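Local coordinates for sugar phosphate isomerase/epimerase (Parabacteroides distasonis, PDB 3L23), which binds a magnesium ion and probably works as a sugar phosphate isomerase or epimerase built on a xylose isomerase-like TIM barrel, at residues A[146-150]-A[161-165]; A[110-115]-A[152-158]; A[203-208]-A[234-238]. One frame throughout, in Å; residues are numbered along the deposited sequence.

Interaction 1. Residues A[146-150]-A[161-165]; sequences FNQAS and GFGYH. With MG (magnesium ion), chain B.
Phe146 leaves its helix with CG beside the backbone N (chi1 -71°), while Phe162 extends from the strand with CG beside its own carbonyl carbon (chi1 179°), and the two rings meet as an offset stack. Their centroids lie 4.5 Å apart and the planes are inclined by 27°. Phe162 does the touching with its far rim: CZ comes within 3.4 Å of Phe146 CD1, over one face of the Phe146 ring. Phe146 CB adds an off-centre CH-pi contact to the Phe162 ring. The outer end of Phe146 runs on to Tyr164, where CE2 sits 3.6 Å from Tyr164 CD1, the two rings tilted against each other, centroids 5.3 Å apart. Ala149 CB packs obliquely against Phe162 CD1 at 3.8 Å.

This is the helix-to-second-strand packing of a beta-alpha-beta unit of the TIM barrel, in which helix 136-155 follows strand 124-127 and leads back to the parallel strand 162-165. An alanine in place of Phe146 would probably leave a gap between helix and strand, with the Phe162 ring losing its stacking partner and Tyr164 one of its aromatic neighbours.

Just before the strand, Ser150 OG lies 3.5 Å from Gly161 CA and is hydrogen-bonded to Lys210 O; Gly161, with no side chain and a positive phi, lets the hydroxyl sit close. Tyr164 OH bonds to Glu170. Beyond the aromatic cluster, His165 NE2 binds the magnesium ion at 2.2 Å; Asp216, His242, Glu275 and two waters are its other ligands, and Pro128 O accepts a hydrogen bond from His165 ND1.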
ATOM      1  N   PHE A 146       1.400  -0.518 -15.864  1.00 27.63           N
ATOM      2  CA  PHE A 146       0.569   0.103 -14.828  1.00 27.23           C
ATOM      3  C   PHE A 146      -0.585   0.910 -15.459  1.00 28.65           C
ATOM      4  O   PHE A 146      -1.741   0.875 -14.983  1.00 29.57           O
ATOM      5  CB  PHE A 146       1.399   1.027 -13.944  1.00 27.66           C
ATOM      6  CG  PHE A 146       2.389   0.320 -12.984  1.00 28.50           C
ATOM      7  CD1 PHE A 146       2.410  -1.057 -12.802  1.00 29.99           C
ATOM      8  CD2 PHE A 146       3.241   1.097 -12.213  1.00 29.71           C
ATOM      9  CE1 PHE A 146       3.336  -1.649 -11.909  1.00 29.55           C
ATOM     10  CE2 PHE A 146       4.136   0.517 -11.310  1.00 29.78           C
ATOM     11  CZ  PHE A 146       4.169  -0.842 -11.161  1.00 29.06           C
ATOM     12  N   ASN A 147      -0.265   1.659 -16.520  1.00 29.35           N
ATOM     13  CA  ASN A 147      -1.284   2.460 -17.216  1.00 28.69           C
ATOM     14  C   ASN A 147      -2.382   1.530 -17.762  1.00 28.84           C
ATOM     15  O   ASN A 147      -3.565   1.810 -17.623  1.00 29.73           O
ATOM     16  CB  ASN A 147      -0.701   3.272 -18.381  1.00 28.58           C
ATOM     17  CG  ASN A 147       0.071   4.492 -17.940  1.00 27.68           C
ATOM     18  OD1 ASN A 147      -0.142   5.031 -16.848  1.00 27.80           O
ATOM     19  ND2 ASN A 147       0.953   4.962 -18.803  1.00 26.00           N
ATOM     20  N   GLN A 148      -1.983   0.413 -18.365  1.00 29.63           N
ATOM     21  CA  GLN A 148      -2.968  -0.516 -18.938  1.00 29.34           C
ATOM     22  C   GLN A 148      -3.742  -1.225 -17.824  1.00 29.62           C
ATOM     23  O   GLN A 148      -4.938  -1.479 -17.983  1.00 30.50           O
ATOM     24  CB  GLN A 148      -2.324  -1.552 -19.839  1.00 30.12           C
ATOM     25  CG  GLN A 148      -3.390  -2.357 -20.566  1.00 30.93           C
ATOM     26  CD  GLN A 148      -2.846  -3.394 -21.542  1.00 32.32           C
ATOM     27  OE1 GLN A 148      -1.633  -3.607 -21.641  1.00 35.33           O
ATOM     28  NE2 GLN A 148      -3.752  -4.052 -22.247  1.00 37.28           N
ATOM     29  N   ALA A 149      -3.078  -1.559 -16.711  1.00 29.35           N
ATOM     30  CA  ALA A 149      -3.758  -2.176 -15.546  1.00 29.30           C
ATOM     31  C   ALA A 149      -4.886  -1.286 -15.070  1.00 29.41           C
ATOM     32  O   ALA A 149      -5.967  -1.765 -14.753  1.00 29.57           O
ATOM     33  CB  ALA A 149      -2.769  -2.468 -14.378  1.00 28.51           C
ATOM     34  N   SER A 150      -4.637   0.024 -15.029  1.00 29.09           N
ATOM     35  CA  SER A 150      -5.648   0.976 -14.598  1.00 28.86           C
ATOM     36  C   SER A 150      -6.888   0.896 -15.468  1.00 29.06           C
ATOM     37  O   SER A 150      -8.011   0.910 -14.943  1.00 29.14           O
ATOM     38  CB  SER A 150      -5.069   2.385 -14.610  1.00 28.59           C
ATOM     39  OG  SER A 150      -6.086   3.331 -14.398  1.00 29.47           O
ATOM     40  N   GLY A 161      -8.787   3.523 -10.455  1.00 32.10           N
ATOM     41  CA  GLY A 161      -7.766   2.947 -11.310  1.00 31.38           C
ATOM     42  C   GLY A 161      -6.699   2.167 -10.549  1.00 30.67           C
ATOM     43  O   GLY A 161      -7.019   1.377  -9.645  1.00 29.90           O
ATOM     44  N   PHE A 162      -5.438   2.423 -10.904  1.00 30.53           N
ATOM     45  CA  PHE A 162      -4.292   1.675 -10.390  1.00 30.17           C
ATOM     46  C   PHE A 162      -3.535   2.499  -9.356  1.00 30.84           C
ATOM     47  O   PHE A 162      -3.079   3.616  -9.652  1.00 31.35           O
ATOM     48  CB  PHE A 162      -3.341   1.292 -11.551  1.00 30.45           C
ATOM     49  CG  PHE A 162      -2.121   0.543 -11.113  1.00 29.82           C
ATOM     50  CD1 PHE A 162      -2.148  -0.851 -10.979  1.00 30.71           C
ATOM     51  CD2 PHE A 162      -0.958   1.206 -10.810  1.00 28.82           C
ATOM     52  CE1 PHE A 162      -1.007  -1.551 -10.594  1.00 31.61           C
ATOM     53  CE2 PHE A 162       0.180   0.486 -10.389  1.00 27.84           C
ATOM     54  CZ  PHE A 162       0.134  -0.873 -10.285  1.00 29.60           C
ATOM     55  N   GLY A 163      -3.416   1.977  -8.137  1.00 30.18           N
ATOM     56  CA  GLY A 163      -2.598   2.612  -7.118  1.00 29.41           C
ATOM     57  C   GLY A 163      -1.301   1.865  -6.919  1.00 29.75           C
ATOM     58  O   GLY A 163      -1.272   0.633  -7.009  1.00 30.20           O
ATOM     59  N   TYR A 164      -0.243   2.601  -6.570  1.00 29.68           N
ATOM     60  CA  TYR A 164       1.085   2.021  -6.354  1.00 29.69           C
ATOM     61  C   TYR A 164       1.661   2.422  -4.997  1.00 30.57           C
ATOM     62  O   TYR A 164       1.764   3.623  -4.699  1.00 30.75           O
ATOM     63  CB  TYR A 164       2.072   2.443  -7.470  1.00 29.89           C
ATOM     64  CG  TYR A 164       3.397   1.700  -7.340  1.00 28.40           C
ATOM     65  CD1 TYR A 164       3.531   0.393  -7.766  1.00 29.08           C
ATOM     66  CD2 TYR A 164       4.476   2.290  -6.664  1.00 30.45           C
ATOM     67  CE1 TYR A 164       4.731  -0.291  -7.578  1.00 28.07           C
ATOM     68  CE2 TYR A 164       5.655   1.615  -6.487  1.00 30.15           C
ATOM     69  CZ  TYR A 164       5.761   0.324  -6.943  1.00 31.90           C
ATOM     70  OH  TYR A 164       6.929  -0.374  -6.788  1.00 29.21           O
ATOM     71  N   HIS A 165       2.068   1.410  -4.215  1.00 30.89           N
ATOM     72  CA  HIS A 165       2.711   1.586  -2.893  1.00 30.53           C
ATOM     73  C   HIS A 165       4.188   1.231  -2.988  1.00 30.47           C
ATOM     74  O   HIS A 165       4.591   0.169  -3.489  1.00 29.30           O
ATOM     75  CB  HIS A 165       1.979   0.738  -1.819  1.00 30.76           C
ATOM     76  CG  HIS A 165       2.773   0.464  -0.568  1.00 29.20           C
ATOM     77  ND1 HIS A 165       3.823  -0.432  -0.544  1.00 30.30           N
ATOM     78  CD2 HIS A 165       2.638   0.910   0.710  1.00 30.91           C
ATOM     79  CE1 HIS A 165       4.315  -0.509   0.684  1.00 33.64           C
ATOM     80  NE2 HIS A 165       3.612   0.296   1.465  1.00 29.39           N
TER
HETATM   81 MG    MG B   1       3.653   0.264   3.705  1.00 16.51          MG
HETATM   82  O   HOH W   1       5.402  -0.944   3.584  1.00 20.44           O
HETATM   83  O   HOH W   2       2.724  -1.860   3.238  1.00 21.55           O

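Interaction 2. Residues A[110-115]-A[152-158]; sequences WKATAA and VIKAEGI. With EDO (1,2-ethanediol), chain E.
Ile153 reaches one face of the Trp110 indole with its terminal methyl: CD1 stands 3.7 Å above the ring plane, displaced toward the rim, and comes within 3.8 Å of Trp110 CE3. The approach counts as an off-centre CH-pi contact with the six-membered ring, the methyl lying 28° off the normal. Ile153 gets there by its extended outer bond (chi2 165°), which carries CD1 closer to the indole than the direction of its CB alone would suggest. Leu125 and Gln127 of strand 124-127 and the loop residues Val80 and Pro82 also touch Trp110.

Next to it, Val152 CG1 presses on the helix backbone, 3.4 Å from Lys111 N, and also touches Trp110 CB. Ala114 supplies the small surface that lets the two helices come close: its CB meets Glu156 CB at 3.7 Å and also packs on Ile153. Two neighbouring outer helices of the TIM barrel, 103-119 and 136-155, are joined here, and the second finishes in a Schellman motif, in which the bond from Gly157 N to Lys154 O is firm and that from Ile158 N to Ile153 O weak. Gly157 takes the positive phi of that turn, where a side chain would jam against the preceding carbonyl, and Ile158 then brings CD1 to 3.6 Å from Ala114 O.

Toward the surface the partners become polar without forming a bond. Glu156, bent at chi2 (-54°), folds its carboxylate back over the other helix, with OE1 3.6 Å from Ala115 CB and OE2 beside the aliphatic chain of Lys111. Lys111 crosses the carboxylate with its methylenes, and its NZ stays 4.6 Å from Glu156 OE2, a distance at which the opposite charges would probably still attract.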
ATOM      1  N   TRP A 110      -5.456  -8.709 -13.195  1.00 28.41           N
ATOM      2  CA  TRP A 110      -6.112  -7.467 -12.793  1.00 28.94           C
ATOM      3  C   TRP A 110      -7.633  -7.532 -13.027  1.00 29.32           C
ATOM      4  O   TRP A 110      -8.398  -7.056 -12.193  1.00 30.09           O
ATOM      5  CB  TRP A 110      -5.488  -6.231 -13.472  1.00 28.72           C
ATOM      6  CG  TRP A 110      -4.178  -5.879 -12.840  1.00 27.93           C
ATOM      7  CD1 TRP A 110      -2.979  -5.852 -13.434  1.00 28.21           C
ATOM      8  CD2 TRP A 110      -3.961  -5.531 -11.458  1.00 27.69           C
ATOM      9  NE1 TRP A 110      -2.000  -5.521 -12.533  1.00 29.65           N
ATOM     10  CE2 TRP A 110      -2.577  -5.310 -11.303  1.00 27.82           C
ATOM     11  CE3 TRP A 110      -4.806  -5.384 -10.348  1.00 28.57           C
ATOM     12  CZ2 TRP A 110      -2.023  -4.927 -10.086  1.00 30.32           C
ATOM     13  CZ3 TRP A 110      -4.267  -5.036  -9.145  1.00 30.40           C
ATOM     14  CH2 TRP A 110      -2.877  -4.808  -9.019  1.00 29.34           C
ATOM     15  N   LYS A 111      -8.053  -8.107 -14.143  1.00 29.60           N
ATOM     16  CA  LYS A 111      -9.492  -8.233 -14.422  1.00 30.35           C
ATOM     17  C   LYS A 111     -10.219  -9.013 -13.303  1.00 30.07           C
ATOM     18  O   LYS A 111     -11.190  -8.515 -12.730  1.00 30.63           O
ATOM     19  CB  LYS A 111      -9.752  -8.887 -15.779  1.00 30.78           C
ATOM     20  CG  LYS A 111     -11.244  -9.018 -16.078  1.00 31.03           C
ATOM     21  CD  LYS A 111     -11.519  -9.325 -17.512  1.00 32.71           C
ATOM     22  CE  LYS A 111     -13.049  -9.460 -17.784  1.00 33.31           C
ATOM     23  NZ  LYS A 111     -13.250  -9.975 -19.112  1.00 37.10           N
ATOM     24  N   ALA A 112      -9.722 -10.203 -12.989  1.00 29.71           N
ATOM     25  CA  ALA A 112     -10.334 -11.061 -11.952  1.00 29.85           C
ATOM     26  C   ALA A 112     -10.271 -10.424 -10.575  1.00 30.01           C
ATOM     27  O   ALA A 112     -11.239 -10.459  -9.822  1.00 30.35           O
ATOM     28  CB  ALA A 112      -9.646 -12.389 -11.931  1.00 30.28           C
ATOM     29  N   THR A 113      -9.123  -9.854 -10.228  1.00 28.68           N
ATOM     30  CA  THR A 113      -8.935  -9.216  -8.935  1.00 27.73           C
ATOM     31  C   THR A 113      -9.797  -7.954  -8.772  1.00 28.11           C
ATOM     32  O   THR A 113     -10.426  -7.764  -7.722  1.00 27.30           O
ATOM     33  CB  THR A 113      -7.439  -8.918  -8.759  1.00 27.69           C
ATOM     34  OG1 THR A 113      -6.746 -10.171  -8.899  1.00 28.92           O
ATOM     35  CG2 THR A 113      -7.124  -8.251  -7.394  1.00 27.29           C
ATOM     36  N   ALA A 114      -9.851  -7.115  -9.790  1.00 27.86           N
ATOM     37  CA  ALA A 114     -10.648  -5.892  -9.747  1.00 28.59           C
ATOM     38  C   ALA A 114     -12.151  -6.223  -9.662  1.00 28.85           C
ATOM     39  O   ALA A 114     -12.888  -5.571  -8.904  1.00 30.26           O
ATOM     40  CB  ALA A 114     -10.357  -5.000 -10.973  1.00 28.27           C
ATOM     41  N   ALA A 115     -12.591  -7.247 -10.396  1.00 29.12           N
ATOM     42  CA  ALA A 115     -13.978  -7.705 -10.331  1.00 28.81           C
ATOM     43  C   ALA A 115     -14.349  -8.091  -8.901  1.00 29.81           C
ATOM     44  O   ALA A 115     -15.404  -7.672  -8.411  1.00 30.27           O
ATOM     45  CB  ALA A 115     -14.231  -8.874 -11.300  1.00 28.36           C
ATOM     46  N   VAL A 152      -7.949  -1.698 -17.156  1.00 29.16           N
ATOM     47  CA  VAL A 152      -8.612  -2.951 -16.787  1.00 28.91           C
ATOM     48  C   VAL A 152      -9.400  -2.822 -15.466  1.00 28.93           C
ATOM     49  O   VAL A 152     -10.529  -3.270 -15.372  1.00 30.20           O
ATOM     50  CB  VAL A 152      -7.589  -4.099 -16.682  1.00 29.77           C
ATOM     51  CG1 VAL A 152      -8.225  -5.347 -16.082  1.00 31.07           C
ATOM     52  CG2 VAL A 152      -6.997  -4.372 -18.054  1.00 28.24           C
ATOM     53  N   ILE A 153      -8.789  -2.193 -14.485  1.00 29.10           N
ATOM     54  CA  ILE A 153      -9.376  -2.001 -13.140  1.00 29.47           C
ATOM     55  C   ILE A 153     -10.622  -1.109 -13.191  1.00 30.21           C
ATOM     56  O   ILE A 153     -11.659  -1.437 -12.605  1.00 28.86           O
ATOM     57  CB  ILE A 153      -8.331  -1.419 -12.180  1.00 29.97           C
ATOM     58  CG1 ILE A 153      -7.200  -2.462 -11.946  1.00 30.24           C
ATOM     59  CG2 ILE A 153      -8.938  -1.028 -10.853  1.00 31.19           C
ATOM     60  CD1 ILE A 153      -5.920  -1.883 -11.292  1.00 29.27           C
ATOM     61  N   LYS A 154     -10.531  -0.004 -13.923  1.00 29.84           N
ATOM     62  CA  LYS A 154     -11.685   0.911 -14.046  1.00 30.57           C
ATOM     63  C   LYS A 154     -12.860   0.264 -14.750  1.00 31.14           C
ATOM     64  O   LYS A 154     -14.022   0.529 -14.397  1.00 32.41           O
ATOM     65  CB  LYS A 154     -11.286   2.204 -14.766  1.00 30.62           C
ATOM     66  CG  LYS A 154     -10.332   3.092 -14.010  1.00 30.55           C
ATOM     67  CD  LYS A 154     -10.275   4.483 -14.606  1.00 31.44           C
ATOM     68  CE  LYS A 154      -9.234   5.362 -13.911  1.00 32.79           C
ATOM     69  NZ  LYS A 154      -9.341   6.776 -14.368  1.00 35.53           N
ATOM     70  N   ALA A 155     -12.567  -0.592 -15.733  1.00 30.19           N
ATOM     71  CA  ALA A 155     -13.591  -1.301 -16.532  1.00 30.36           C
ATOM     72  C   ALA A 155     -14.363  -2.327 -15.706  1.00 30.50           C
ATOM     73  O   ALA A 155     -15.472  -2.719 -16.091  1.00 30.08           O
ATOM     74  CB  ALA A 155     -12.960  -1.971 -17.726  1.00 29.91           C
ATOM     75  N   GLU A 156     -13.756  -2.799 -14.617  1.00 30.68           N
ATOM     76  CA  GLU A 156     -14.417  -3.677 -13.653  1.00 31.42           C
ATOM     77  C   GLU A 156     -15.173  -2.910 -12.568  1.00 31.95           C
ATOM     78  O   GLU A 156     -15.847  -3.529 -11.726  1.00 33.65           O
ATOM     79  CB  GLU A 156     -13.404  -4.641 -13.012  1.00 31.58           C
ATOM     80  CG  GLU A 156     -12.803  -5.613 -13.999  1.00 31.26           C
ATOM     81  CD  GLU A 156     -13.840  -6.387 -14.783  1.00 32.86           C
ATOM     82  OE1 GLU A 156     -14.825  -6.842 -14.161  1.00 33.05           O
ATOM     83  OE2 GLU A 156     -13.689  -6.531 -16.024  1.00 32.89           O
ATOM     84  N   GLY A 157     -15.055  -1.585 -12.550  1.00 31.77           N
ATOM     85  CA  GLY A 157     -15.844  -0.781 -11.627  1.00 32.32           C
ATOM     86  C   GLY A 157     -15.154  -0.054 -10.510  1.00 32.94           C
ATOM     87  O   GLY A 157     -15.831   0.487  -9.650  1.00 33.69           O
ATOM     88  N   ILE A 158     -13.822  -0.036 -10.501  1.00 33.08           N
ATOM     89  CA  ILE A 158     -13.054   0.675  -9.480  1.00 32.79           C
ATOM     90  C   ILE A 158     -12.504   1.955 -10.113  1.00 32.37           C
ATOM     91  O   ILE A 158     -11.484   1.934 -10.782  1.00 32.14           O
ATOM     92  CB  ILE A 158     -11.946  -0.228  -8.906  1.00 32.88           C
ATOM     93  CG1 ILE A 158     -12.588  -1.507  -8.317  1.00 33.12           C
ATOM     94  CG2 ILE A 158     -11.145   0.489  -7.834  1.00 32.24           C
ATOM     95  CD1 ILE A 158     -11.599  -2.474  -7.669  1.00 34.83           C
TER
HETATM   96  C1  EDO E   4      -6.367 -13.970  -8.548  1.00 48.40           C
HETATM   97  O1  EDO E   4      -7.514 -13.183  -8.838  1.00 48.87           O
HETATM   98  C2  EDO E   4      -6.049 -13.733  -7.087  1.00 48.75           C
HETATM   99  O2  EDO E   4      -5.323 -14.817  -6.515  1.00 48.25           O

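Interaction 3. Residues A[203-208]-A[234-238]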
ATOM      1  N   LEU A 203       6.644   8.335 -11.618  1.00 30.74           N
ATOM      2  CA  LEU A 203       5.838   9.567 -11.657  1.00 30.46           C
ATOM      3  C   LEU A 203       5.804  10.139 -13.061  1.00 30.79           C
ATOM      4  O   LEU A 203       4.738  10.473 -13.592  1.00 31.01           O
ATOM      5  CB  LEU A 203       6.404  10.595 -10.694  1.00 30.99           C
ATOM      6  CG  LEU A 203       6.143  10.284  -9.216  1.00 31.85           C
ATOM      7  CD1 LEU A 203       7.189  11.018  -8.320  1.00 32.91           C
ATOM      8  CD2 LEU A 203       4.674  10.550  -8.773  1.00 31.93           C
ATOM      9  N   LYS A 204       6.959  10.257 -13.680  1.00 31.33           N
ATOM     10  CA  LYS A 204       7.025  10.893 -15.010  1.00 32.14           C
ATOM     11  C   LYS A 204       6.236  10.172 -16.102  1.00 31.88           C
ATOM     12  O   LYS A 204       5.617  10.818 -16.980  1.00 31.62           O
ATOM     13  CB  LYS A 204       8.484  11.001 -15.456  1.00 31.70           C
ATOM     14  CG  LYS A 204       8.675  11.721 -16.761  1.00 34.31           C
ATOM     15  CD  LYS A 204      10.123  12.016 -17.060  1.00 37.24           C
ATOM     16  CE  LYS A 204      10.949  10.802 -17.311  1.00 41.88           C
ATOM     17  NZ  LYS A 204      11.903  11.180 -18.426  1.00 48.13           N
ATOM     18  N   ASP A 205       6.304   8.848 -16.089  1.00 30.53           N
ATOM     19  CA  ASP A 205       5.856   8.033 -17.207  1.00 31.39           C
ATOM     20  C   ASP A 205       4.591   7.225 -16.972  1.00 30.76           C
ATOM     21  O   ASP A 205       4.232   6.406 -17.809  1.00 32.07           O
ATOM     22  CB  ASP A 205       6.987   7.102 -17.627  1.00 32.18           C
ATOM     23  CG  ASP A 205       8.138   7.846 -18.289  1.00 34.25           C
ATOM     24  OD1 ASP A 205       7.884   8.857 -18.972  1.00 36.53           O
ATOM     25  OD2 ASP A 205       9.289   7.407 -18.151  1.00 39.99           O
ATOM     26  N   THR A 206       3.910   7.479 -15.867  1.00 31.26           N
ATOM     27  CA  THR A 206       2.559   6.955 -15.639  1.00 31.05           C
ATOM     28  C   THR A 206       1.604   8.131 -15.856  1.00 31.29           C
ATOM     29  O   THR A 206       1.963   9.281 -15.640  1.00 32.99           O
ATOM     30  CB  THR A 206       2.354   6.349 -14.277  1.00 31.14           C
ATOM     31  OG1 THR A 206       2.729   7.277 -13.250  1.00 31.04           O
ATOM     32  CG2 THR A 206       3.175   5.074 -14.165  1.00 30.95           C
ATOM     33  N   ASP A 207       0.429   7.826 -16.369  1.00 31.20           N
ATOM     34  CA  ASP A 207      -0.597   8.816 -16.762  1.00 30.45           C
ATOM     35  C   ASP A 207      -1.316   9.229 -15.478  1.00 30.78           C
ATOM     36  O   ASP A 207      -1.926   8.382 -14.830  1.00 30.70           O
ATOM     37  CB  ASP A 207      -1.547   8.147 -17.748  1.00 30.04           C
ATOM     38  CG  ASP A 207      -2.637   9.055 -18.264  1.00 29.87           C
ATOM     39  OD1 ASP A 207      -3.041   9.990 -17.536  1.00 31.01           O
ATOM     40  OD2 ASP A 207      -3.094   8.802 -19.419  1.00 30.96           O
ATOM     41  N   PRO A 208      -1.288  10.529 -15.119  1.00 32.02           N
ATOM     42  CA  PRO A 208      -1.954  10.928 -13.865  1.00 32.59           C
ATOM     43  C   PRO A 208      -3.454  10.699 -13.806  1.00 31.78           C
ATOM     44  O   PRO A 208      -4.012  10.671 -12.700  1.00 32.53           O
ATOM     45  CB  PRO A 208      -1.691  12.430 -13.773  1.00 33.31           C
ATOM     46  CG  PRO A 208      -0.587  12.698 -14.691  1.00 34.50           C
ATOM     47  CD  PRO A 208      -0.685  11.686 -15.795  1.00 32.79           C
ATOM     48  N   HIS A 234       4.515  16.757  -5.887  1.00 33.26           N
ATOM     49  CA  HIS A 234       3.542  15.946  -6.635  1.00 32.39           C
ATOM     50  C   HIS A 234       2.201  15.803  -5.934  1.00 32.73           C
ATOM     51  O   HIS A 234       1.679  14.683  -5.767  1.00 32.69           O
ATOM     52  CB  HIS A 234       4.163  14.549  -6.912  1.00 32.40           C
ATOM     53  CG  HIS A 234       5.465  14.601  -7.654  1.00 31.86           C
ATOM     54  ND1 HIS A 234       5.534  14.798  -9.013  1.00 32.91           N
ATOM     55  CD2 HIS A 234       6.749  14.538  -7.222  1.00 34.67           C
ATOM     56  CE1 HIS A 234       6.802  14.859  -9.393  1.00 35.76           C
ATOM     57  NE2 HIS A 234       7.563  14.670  -8.334  1.00 35.01           N
ATOM     58  N   PRO A 235       1.573  16.944  -5.565  1.00 33.06           N
ATOM     59  CA  PRO A 235       0.302  16.911  -4.833  1.00 33.47           C
ATOM     60  C   PRO A 235      -0.815  16.307  -5.665  1.00 34.64           C
ATOM     61  O   PRO A 235      -1.799  15.845  -5.113  1.00 36.58           O
ATOM     62  CB  PRO A 235       0.010  18.397  -4.569  1.00 32.93           C
ATOM     63  CG  PRO A 235       0.758  19.135  -5.557  1.00 32.84           C
ATOM     64  CD  PRO A 235       1.987  18.325  -5.869  1.00 32.51           C
ATOM     65  N   ASP A 236      -0.655  16.298  -6.983  1.00 35.14           N
ATOM     66  CA  ASP A 236      -1.626  15.692  -7.897  1.00 35.93           C
ATOM     67  C   ASP A 236      -1.544  14.153  -7.998  1.00 36.08           C
ATOM     68  O   ASP A 236      -2.457  13.522  -8.551  1.00 37.83           O
ATOM     69  CB  ASP A 236      -1.475  16.290  -9.314  1.00 36.06           C
ATOM     70  CG  ASP A 236      -0.033  16.157  -9.916  1.00 38.91           C
ATOM     71  OD1 ASP A 236       1.018  16.298  -9.206  1.00 36.24           O
ATOM     72  OD2 ASP A 236       0.033  15.987 -11.171  1.00 43.14           O
ATOM     73  N   ARG A 237      -0.449  13.568  -7.524  1.00 33.97           N
ATOM     74  CA  ARG A 237      -0.189  12.142  -7.725  1.00 33.05           C
ATOM     75  C   ARG A 237      -0.273  11.302  -6.459  1.00 33.48           C
ATOM     76  O   ARG A 237      -0.577  10.118  -6.525  1.00 33.32           O
ATOM     77  CB  ARG A 237       1.221  11.971  -8.298  1.00 32.66           C
ATOM     78  CG  ARG A 237       1.507  12.804  -9.544  1.00 32.57           C
ATOM     79  CD  ARG A 237       0.509  12.569 -10.674  1.00 32.90           C
ATOM     80  NE  ARG A 237       0.298  11.174 -11.057  1.00 31.60           N
ATOM     81  CZ  ARG A 237       1.112  10.445 -11.807  1.00 31.41           C
ATOM     82  NH1 ARG A 237       2.253  10.919 -12.253  1.00 31.34           N
ATOM     83  NH2 ARG A 237       0.783   9.205 -12.108  1.00 31.65           N
ATOM     84  N   ILE A 238       0.061  11.887  -5.314  1.00 34.05           N
ATOM     85  CA  ILE A 238       0.104  11.113  -4.057  1.00 33.75           C
ATOM     86  C   ILE A 238      -1.220  11.303  -3.336  1.00 35.03           C
ATOM     87  O   ILE A 238      -1.476  12.394  -2.828  1.00 35.90           O
ATOM     88  CB  ILE A 238       1.284  11.548  -3.181  1.00 32.80           C
ATOM     89  CG1 ILE A 238       2.615  11.263  -3.919  1.00 34.49           C
ATOM     90  CG2 ILE A 238       1.163  10.835  -1.823  1.00 32.42           C
ATOM     91  CD1 ILE A 238       3.839  12.047  -3.395  1.00 34.69           C
TER
HETATM   92  O   HOH W   3      -2.422  10.639 -10.236  1.00 24.76           O
HETATM   93  O   HOH W   4      -4.314  13.137 -10.763  1.00 48.19           O
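Arg237 spends both terminal nitrogens on the chain at 203-208. NH1 donates to Leu203 O at 2.9 Å, in the carbonyl plane and on a lone pair, and the oxygen lies almost in the guanidinium plane, although the bond at the hydrogen is bent to 136°. NH2 donates to Thr206 OG1 at 3.0 Å along a straighter path of 162°, and gives a further hydrogen bond to Val211 O. Thr206 OG1 itself is also bonded to Met202 O. The third nitrogen, NE, donates to water 3, which in turn lies 2.9 Å from Pro208 O. Water 4 lies within hydrogen-bonding distance of both Pro208 O and Asp236 O.

With CG beside the backbone N, bends at chi2 and chi3 (both near -55°) curl the Arg237 chain so that its flat end enters the turn after helix 198-205. Leu203 CD2 and Pro208 CB lie over opposite faces of the guanidinium. Pro208 CB is 3.6 Å from Arg237 NE, while Leu203 CD2 runs past the base of the chain, 3.8 Å from Arg237 CB. The other methyl of the same leucine, CD1, sits over one face of the His234 imidazole, 3.8 Å from its centroid, in a CH-pi contact.

The contact joins the turn leading into strand 211-216 to the loop between helix 227-233 and strand 238-243, two neighbouring connections of the barrel. Within that loop, His234 O receives backbone bonds from Arg237 N and Ile238 N. With all three of its nitrogens donating, the buried guanidinium is held against rotation, and its charge is probably eased by backbone carbonyls, a hydroxyl and water.

Interaction 1 is the core contact: all its touching residues are buried, in the layer between barrel strands and helix 136-155, and its chemistry is aromatic until the strand reaches the metal. Interaction 2 uses the same helix, at its C-terminal end against helix 103-119, where apolar packing gives way to a lysine and a glutamate near the surface; the two contacts meet where Trp110 touches Ala149 and Phe162. Interaction 3 is partly buried, away from the metal site, and relies on hydrogen bonds and waters between the end of helix 198-205 with its turn and the loop before strand 238-243. It meets interaction 1 through Asn147 OD1, which bonds to Asp207 N; interactions 2 and 3 do not touch.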